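Local coordinates for protein lactaldehyde dehydrogenase (Escherichia coli, PDB 2IMP) that oxidises L-lactaldehyde irreversibly to L-lactate with NAD(+), acts also on glycolaldehyde and L-glyceraldehyde, and serves in the breakdown of L-fucose and L-rhamnose, at residues A69-R80 with T108-A119. Residues are numbered along the deposited sequence; the frame is centred on the assembly and turned at random.
Sequences ASWLRKISAGIR and TADYIDYMAEWA. With SO4 (sulfate ion), chain C.
R80 grips D110 and D113 together through NH2, which lies 2.7 Å from D113 OD2 and 2.9 Å from D110 OD1. The D110 bond is the straighter, with an N-H...O angle of 165°, and uses the anti side of OD1; D113 OD2 is instead met from above its carboxylate plane. NH1 adds a weak bond to D113 OD2, and a water links R80 NE to D110 OD1. Both acids sit at the guanidinium edge, while A109 CB covers one face 3.6 Å above the plane. The other oxygen of D113, OD1, stands 2.7 Å from S76 OG, placed by a chi1 of 67° between backbone N and carbonyl carbon. An asparagine in place of D113 takes away the charge on the group that meets R80 NH2 and NH1, and would probably leave D110 as the one acid of the pair opposite this guanidinium. These bonds flank an antiparallel helix pair, 65-81 against 98-116, whose local axes approach to 8.7 Å at 168°, consistent with the small residues at the interface: the CA atoms of A69 and A116 are 4.5 Å apart. I112 is a knob in the hole formed by L72, I75, S76 and I79, its CD1 meeting I79 CD1 tip to tip at 3.7 Å. Toward the other end, L72 and A69 pack on A116, and A69 CB also touches A119 CB. R73 passes its guanidinium face over A116 CB, bonds weakly through NH1 to a sulfate, probably from the crystallisation liquor, and pairs with E117 of the second subunit. Beyond I75 and I79 lies helix 183-195, and T108 packs on helix 155-168, which carries the lactate-binding R161.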
ATOM      1  N   ALA A  69     -12.968   8.642  16.269  1.00 10.24           N
ATOM      2  CA  ALA A  69     -12.011   9.720  16.104  1.00 10.96           C
ATOM      3  C   ALA A  69     -12.516  10.998  16.812  1.00 12.00           C
ATOM      4  O   ALA A  69     -11.756  11.714  17.468  1.00 11.74           O
ATOM      5  CB  ALA A  69     -11.792  10.001  14.625  1.00 10.25           C
ATOM      6  N   SER A  70     -13.809  11.262  16.655  1.00 13.73           N
ATOM      7  CA  SER A  70     -14.421  12.415  17.296  1.00 16.30           C
ATOM      8  C   SER A  70     -14.214  12.363  18.829  1.00 14.68           C
ATOM      9  O   SER A  70     -13.894  13.366  19.462  1.00 15.38           O
ATOM     10  CB  SER A  70     -15.914  12.465  16.961  1.00 17.83           C
ATOM     11  OG  SER A  70     -16.507  13.641  17.476  1.00 22.95           O
ATOM     12  N   TRP A  71     -14.391  11.174  19.401  1.00 14.92           N
ATOM     13  CA  TRP A  71     -14.169  10.991  20.827  1.00 13.99           C
ATOM     14  C   TRP A  71     -12.705  11.280  21.216  1.00 14.53           C
ATOM     15  O   TRP A  71     -12.435  11.929  22.232  1.00 12.53           O
ATOM     16  CB  TRP A  71     -14.544   9.565  21.255  1.00 14.62           C
ATOM     17  CG  TRP A  71     -16.020   9.378  21.455  1.00 15.35           C
ATOM     18  CD1 TRP A  71     -16.856   8.565  20.743  1.00 14.99           C
ATOM     19  CD2 TRP A  71     -16.836  10.041  22.426  1.00 14.95           C
ATOM     20  NE1 TRP A  71     -18.144   8.681  21.213  1.00 13.93           N
ATOM     21  CE2 TRP A  71     -18.159   9.580  22.244  1.00 15.73           C
ATOM     22  CE3 TRP A  71     -16.575  10.981  23.432  1.00 15.98           C
ATOM     23  CZ2 TRP A  71     -19.221  10.030  23.035  1.00 16.78           C
ATOM     24  CZ3 TRP A  71     -17.632  11.429  24.216  1.00 15.81           C
ATOM     25  CH2 TRP A  71     -18.938  10.952  24.013  1.00 16.30           C
ATOM     26  N   LEU A  72     -11.779  10.792  20.390  1.00 11.58           N
ATOM     27  CA  LEU A  72     -10.361  11.028  20.628  1.00 11.57           C
ATOM     28  C   LEU A  72     -10.014  12.526  20.578  1.00 10.86           C
ATOM     29  O   LEU A  72      -9.243  13.018  21.391  1.00 12.14           O
ATOM     30  CB  LEU A  72      -9.509  10.265  19.607  1.00  9.19           C
ATOM     31  CG  LEU A  72      -9.431   8.742  19.741  1.00  9.10           C
ATOM     32  CD1 LEU A  72      -8.613   8.175  18.581  1.00  9.31           C
ATOM     33  CD2 LEU A  72      -8.786   8.371  21.075  1.00  7.47           C
ATOM     34  N   ARG A  73     -10.599  13.239  19.620  1.00 11.29           N
ATOM     35  CA  ARG A  73     -10.362  14.678  19.513  1.00 11.70           C
ATOM     36  C   ARG A  73     -10.857  15.457  20.746  1.00 11.77           C
ATOM     37  O   ARG A  73     -10.274  16.470  21.124  1.00 12.60           O
ATOM     38  CB  ARG A  73     -11.016  15.232  18.246  1.00 13.32           C
ATOM     39  CG  ARG A  73     -10.167  15.003  17.014  1.00 19.06           C
ATOM     40  CD  ARG A  73     -10.945  15.143  15.724  1.00 23.39           C
ATOM     41  NE  ARG A  73     -10.074  14.823  14.596  1.00 29.59           N
ATOM     42  CZ  ARG A  73     -10.492  14.357  13.423  1.00 31.53           C
ATOM     43  NH1 ARG A  73     -11.788  14.149  13.204  1.00 30.47           N
ATOM     44  NH2 ARG A  73      -9.604  14.088  12.470  1.00 29.34           N
ATOM     45  N   LYS A  74     -11.940  14.979  21.350  1.00 11.76           N
ATOM     46  CA  LYS A  74     -12.448  15.611  22.554  1.00 12.83           C
ATOM     47  C   LYS A  74     -11.450  15.449  23.701  1.00 13.75           C
ATOM     48  O   LYS A  74     -11.279  16.349  24.523  1.00 14.23           O
ATOM     49  CB  LYS A  74     -13.793  15.004  22.957  1.00 13.19           C
ATOM     50  CG  LYS A  74     -14.915  15.355  22.000  1.00 17.24           C
ATOM     51  CD  LYS A  74     -16.214  14.691  22.390  1.00 20.62           C
ATOM     52  CE  LYS A  74     -17.314  15.059  21.407  1.00 23.67           C
ATOM     53  NZ  LYS A  74     -18.580  14.332  21.725  1.00 31.00           N
ATOM     54  N   ILE A  75     -10.792  14.291  23.736  1.00 13.46           N
ATOM     55  CA  ILE A  75      -9.798  14.043  24.764  1.00 13.38           C
ATOM     56  C   ILE A  75      -8.551  14.939  24.598  1.00 12.64           C
ATOM     57  O   ILE A  75      -8.074  15.532  25.562  1.00 13.35           O
ATOM     58  CB  ILE A  75      -9.365  12.557  24.785  1.00 13.17           C
ATOM     59  CG1 ILE A  75     -10.548  11.686  25.211  1.00 11.28           C
ATOM     60  CG2 ILE A  75      -8.188  12.370  25.745  1.00 12.23           C
ATOM     61  CD1 ILE A  75     -10.304  10.196  25.098  1.00  9.15           C
ATOM     62  N   SER A  76      -8.038  15.034  23.375  1.00 12.33           N
ATOM     63  CA  SER A  76      -6.885  15.888  23.142  1.00 13.19           C
ATOM     64  C   SER A  76      -7.202  17.347  23.495  1.00 13.49           C
ATOM     65  O   SER A  76      -6.379  18.043  24.085  1.00 15.71           O
ATOM     66  CB  SER A  76      -6.426  15.803  21.681  1.00 13.45           C
ATOM     67  OG  SER A  76      -7.396  16.350  20.808  1.00 21.05           O
ATOM     68  N   ALA A  77      -8.400  17.793  23.123  1.00 13.47           N
ATOM     69  CA  ALA A  77      -8.821  19.147  23.444  1.00 15.51           C
ATOM     70  C   ALA A  77      -8.893  19.366  24.972  1.00 15.13           C
ATOM     71  O   ALA A  77      -8.582  20.443  25.472  1.00 16.02           O
ATOM     72  CB  ALA A  77     -10.178  19.439  22.809  1.00 15.58           C
ATOM     73  N   GLY A  78      -9.293  18.320  25.691  1.00 14.91           N
ATOM     74  CA  GLY A  78      -9.369  18.405  27.139  1.00 14.30           C
ATOM     75  C   GLY A  78      -7.965  18.521  27.712  1.00 16.05           C
ATOM     76  O   GLY A  78      -7.731  19.247  28.683  1.00 15.03           O
ATOM     77  N   ILE A  79      -7.023  17.800  27.106  1.00 13.38           N
ATOM     78  CA  ILE A  79      -5.633  17.846  27.541  1.00 13.39           C
ATOM     79  C   ILE A  79      -4.992  19.246  27.367  1.00 15.02           C
ATOM     80  O   ILE A  79      -4.332  19.755  28.280  1.00 14.56           O
ATOM     81  CB  ILE A  79      -4.781  16.804  26.776  1.00 13.18           C
ATOM     82  CG1 ILE A  79      -5.174  15.390  27.220  1.00 11.65           C
ATOM     83  CG2 ILE A  79      -3.291  17.084  26.989  1.00 10.40           C
ATOM     84  CD1 ILE A  79      -4.513  14.275  26.411  1.00 11.17           C
ATOM     85  N   ARG A  80      -5.192  19.854  26.199  1.00 14.39           N
ATOM     86  CA  ARG A  80      -4.648  21.184  25.964  1.00 16.93           C
ATOM     87  C   ARG A  80      -5.201  22.224  26.970  1.00 18.86           C
ATOM     88  O   ARG A  80      -4.482  23.119  27.408  1.00 19.95           O
ATOM     89  CB  ARG A  80      -4.937  21.638  24.528  1.00 17.43           C
ATOM     90  CG  ARG A  80      -4.248  20.788  23.466  1.00 18.64           C
ATOM     91  CD  ARG A  80      -4.300  21.439  22.082  1.00 17.80           C
ATOM     92  NE  ARG A  80      -3.649  20.603  21.074  1.00 17.74           N
ATOM     93  CZ  ARG A  80      -4.270  19.679  20.347  1.00 18.48           C
ATOM     94  NH1 ARG A  80      -5.574  19.473  20.503  1.00 18.30           N
ATOM     95  NH2 ARG A  80      -3.582  18.943  19.481  1.00 18.80           N
ATOM     96  N   THR A 108       1.653  14.985  23.235  1.00 12.86           N
ATOM     97  CA  THR A 108       0.655  13.960  23.480  1.00 13.09           C
ATOM     98  C   THR A 108      -0.708  14.313  22.837  1.00 12.91           C
ATOM     99  O   THR A 108      -1.359  13.464  22.223  1.00 13.15           O
ATOM    100  CB  THR A 108       0.478  13.728  25.000  1.00 13.06           C
ATOM    101  OG1 THR A 108       1.708  13.238  25.540  1.00 14.16           O
ATOM    102  CG2 THR A 108      -0.614  12.707  25.275  1.00 10.80           C
ATOM    103  N   ALA A 109      -1.109  15.574  22.982  1.00 12.54           N
ATOM    104  CA  ALA A 109      -2.348  16.045  22.387  1.00 12.04           C
ATOM    105  C   ALA A 109      -2.279  15.991  20.851  1.00 11.18           C
ATOM    106  O   ALA A 109      -3.221  15.551  20.196  1.00 12.02           O
ATOM    107  CB  ALA A 109      -2.649  17.477  22.845  1.00 10.25           C
ATOM    108  N   ASP A 110      -1.162  16.450  20.290  1.00 10.85           N
ATOM    109  CA  ASP A 110      -0.994  16.395  18.842  1.00 13.03           C
ATOM    110  C   ASP A 110      -0.966  14.937  18.333  1.00 11.00           C
ATOM    111  O   ASP A 110      -1.516  14.623  17.282  1.00 12.88           O
ATOM    112  CB  ASP A 110       0.294  17.105  18.408  1.00 13.87           C
ATOM    113  CG  ASP A 110       0.272  18.593  18.701  1.00 15.34           C
ATOM    114  OD1 ASP A 110      -0.825  19.188  18.739  1.00 14.13           O
ATOM    115  OD2 ASP A 110       1.360  19.172  18.880  1.00 18.21           O
ATOM    116  N   TYR A 111      -0.331  14.064  19.107  1.00 10.76           N
ATOM    117  CA  TYR A 111      -0.263  12.651  18.752  1.00  9.83           C
ATOM    118  C   TYR A 111      -1.666  12.018  18.664  1.00  9.66           C
ATOM    119  O   TYR A 111      -1.976  11.299  17.715  1.00  8.39           O
ATOM    120  CB  TYR A 111       0.592  11.904  19.778  1.00  9.26           C
ATOM    121  CG  TYR A 111       0.899  10.468  19.417  1.00 10.46           C
ATOM    122  CD1 TYR A 111      -0.007   9.451  19.697  1.00 10.19           C
ATOM    123  CD2 TYR A 111       2.119  10.124  18.832  1.00 11.31           C
ATOM    124  CE1 TYR A 111       0.292   8.123  19.411  1.00 11.94           C
ATOM    125  CE2 TYR A 111       2.427   8.799  18.544  1.00 12.26           C
ATOM    126  CZ  TYR A 111       1.511   7.804  18.840  1.00 10.62           C
ATOM    127  OH  TYR A 111       1.821   6.493  18.585  1.00 11.43           O
ATOM    128  N   ILE A 112      -2.499  12.305  19.661  1.00  8.59           N
ATOM    129  CA  ILE A 112      -3.867  11.796  19.669  1.00  8.80           C
ATOM    130  C   ILE A 112      -4.652  12.281  18.429  1.00  8.83           C
ATOM    131  O   ILE A 112      -5.319  11.497  17.765  1.00  8.16           O
ATOM    132  CB  ILE A 112      -4.615  12.217  20.967  1.00  6.52           C
ATOM    133  CG1 ILE A 112      -3.957  11.536  22.180  1.00  9.38           C
ATOM    134  CG2 ILE A 112      -6.095  11.858  20.866  1.00  7.17           C
ATOM    135  CD1 ILE A 112      -4.574  11.882  23.538  1.00  9.38           C
ATOM    136  N   ASP A 113      -4.558  13.576  18.137  1.00  9.93           N
ATOM    137  CA  ASP A 113      -5.210  14.127  16.958  1.00 12.04           C
ATOM    138  C   ASP A 113      -4.702  13.438  15.676  1.00 11.11           C
ATOM    139  O   ASP A 113      -5.487  13.082  14.799  1.00 12.05           O
ATOM    140  CB  ASP A 113      -4.955  15.636  16.841  1.00 10.54           C
ATOM    141  CG  ASP A 113      -5.820  16.455  17.787  1.00 15.30           C
ATOM    142  OD1 ASP A 113      -6.882  15.959  18.223  1.00 14.04           O
ATOM    143  OD2 ASP A 113      -5.442  17.611  18.080  1.00 16.03           O
ATOM    144  N   TYR A 114      -3.383  13.279  15.590  1.00 10.69           N
ATOM    145  CA  TYR A 114      -2.775  12.602  14.451  1.00 11.55           C
ATOM    146  C   TYR A 114      -3.356  11.184  14.269  1.00 10.58           C
ATOM    147  O   TYR A 114      -3.769  10.808  13.170  1.00 12.15           O
ATOM    148  CB  TYR A 114      -1.250  12.524  14.622  1.00 10.03           C
ATOM    149  CG  TYR A 114      -0.583  11.525  13.701  1.00 11.39           C
ATOM    150  CD1 TYR A 114      -0.387  11.802  12.346  1.00 12.65           C
ATOM    151  CD2 TYR A 114      -0.214  10.269  14.173  1.00 10.48           C
ATOM    152  CE1 TYR A 114       0.155  10.836  11.483  1.00 12.45           C
ATOM    153  CE2 TYR A 114       0.319   9.303  13.329  1.00 13.98           C
ATOM    154  CZ  TYR A 114       0.499   9.588  11.990  1.00 13.95           C
ATOM    155  OH  TYR A 114       0.991   8.602  11.172  1.00 15.13           O
ATOM    156  N   MET A 115      -3.394  10.421  15.358  1.00 10.02           N
ATOM    157  CA  MET A 115      -3.954   9.074  15.308  1.00 10.16           C
ATOM    158  C   MET A 115      -5.446   9.046  14.914  1.00  9.85           C
ATOM    159  O   MET A 115      -5.877   8.186  14.145  1.00  9.68           O
ATOM    160  CB  MET A 115      -3.760   8.372  16.653  1.00 12.16           C
ATOM    161  CG  MET A 115      -2.351   7.825  16.863  1.00 11.33           C
ATOM    162  SD  MET A 115      -1.950   6.488  15.697  1.00 15.19           S
ATOM    163  CE  MET A 115      -0.184   6.440  15.821  1.00 15.75           C
ATOM    164  N   ALA A 116      -6.221   9.999  15.433  1.00  8.36           N
ATOM    165  CA  ALA A 116      -7.639  10.070  15.099  1.00  9.36           C
ATOM    166  C   ALA A 116      -7.868  10.216  13.575  1.00  9.87           C
ATOM    167  O   ALA A 116      -8.900   9.812  13.047  1.00 10.70           O
ATOM    168  CB  ALA A 116      -8.301  11.243  15.838  1.00  9.55           C
ATOM    169  N   GLU A 117      -6.877  10.790  12.901  1.00 10.09           N
ATOM    170  CA  GLU A 117      -6.937  10.999  11.461  1.00 11.70           C
ATOM    171  C   GLU A 117      -6.889   9.691  10.638  1.00 10.34           C
ATOM    172  O   GLU A 117      -7.145   9.704   9.436  1.00  9.39           O
ATOM    173  CB  GLU A 117      -5.798  11.930  11.019  1.00 10.68           C
ATOM    174  CG  GLU A 117      -5.778  13.247  11.775  1.00 11.01           C
ATOM    175  CD  GLU A 117      -4.608  14.132  11.399  1.00 12.41           C
ATOM    176  OE1 GLU A 117      -3.544  13.607  11.005  1.00 12.18           O
ATOM    177  OE2 GLU A 117      -4.744  15.364  11.517  1.00 13.75           O
ATOM    178  N   TRP A 118      -6.549   8.584  11.294  1.00 10.62           N
ATOM    179  CA  TRP A 118      -6.509   7.290  10.614  1.00  9.52           C
ATOM    180  C   TRP A 118      -7.904   6.681  10.377  1.00  8.88           C
ATOM    181  O   TRP A 118      -8.053   5.748   9.589  1.00  8.66           O
ATOM    182  CB  TRP A 118      -5.657   6.282  11.406  1.00  8.93           C
ATOM    183  CG  TRP A 118      -4.175   6.432  11.181  1.00  8.92           C
ATOM    184  CD1 TRP A 118      -3.231   6.745  12.118  1.00  9.78           C
ATOM    185  CD2 TRP A 118      -3.475   6.310   9.931  1.00  9.56           C
ATOM    186  NE1 TRP A 118      -1.988   6.831  11.529  1.00 12.07           N
ATOM    187  CE2 TRP A 118      -2.110   6.569  10.188  1.00  9.66           C
ATOM    188  CE3 TRP A 118      -3.872   6.009   8.620  1.00 10.02           C
ATOM    189  CZ2 TRP A 118      -1.133   6.538   9.184  1.00  9.42           C
ATOM    190  CZ3 TRP A 118      -2.896   5.978   7.611  1.00 11.06           C
ATOM    191  CH2 TRP A 118      -1.543   6.241   7.905  1.00  8.51           C
ATOM    192  N   ALA A 119      -8.909   7.240  11.051  1.00  9.51           N
ATOM    193  CA  ALA A 119     -10.285   6.750  10.972  1.00  9.74           C
ATOM    194  C   ALA A 119     -10.769   6.244   9.589  1.00 12.14           C
ATOM    195  O   ALA A 119     -11.177   5.091   9.457  1.00 13.74           O
ATOM    196  CB  ALA A 119     -11.250   7.821  11.493  1.00  8.77           C
TER
HETATM  197  S   SO4 C 510     -15.043  16.072  15.209  1.00 71.46           S
HETATM  198  O1  SO4 C 510     -13.869  16.382  16.048  1.00 71.34           O
HETATM  199  O2  SO4 C 510     -14.864  14.749  14.580  1.00 72.01           O
HETATM  200  O3  SO4 C 510     -16.259  16.058  16.044  1.00 72.18           O
HETATM  201  O4  SO4 C 510     -15.179  17.101  14.160  1.00 72.08           O
HETATM  202  O   HOH W   1      -7.214  16.195  13.133  1.00 25.83           O
HETATM  203  O   HOH W   2      -0.819  20.440  21.561  1.00 23.76           O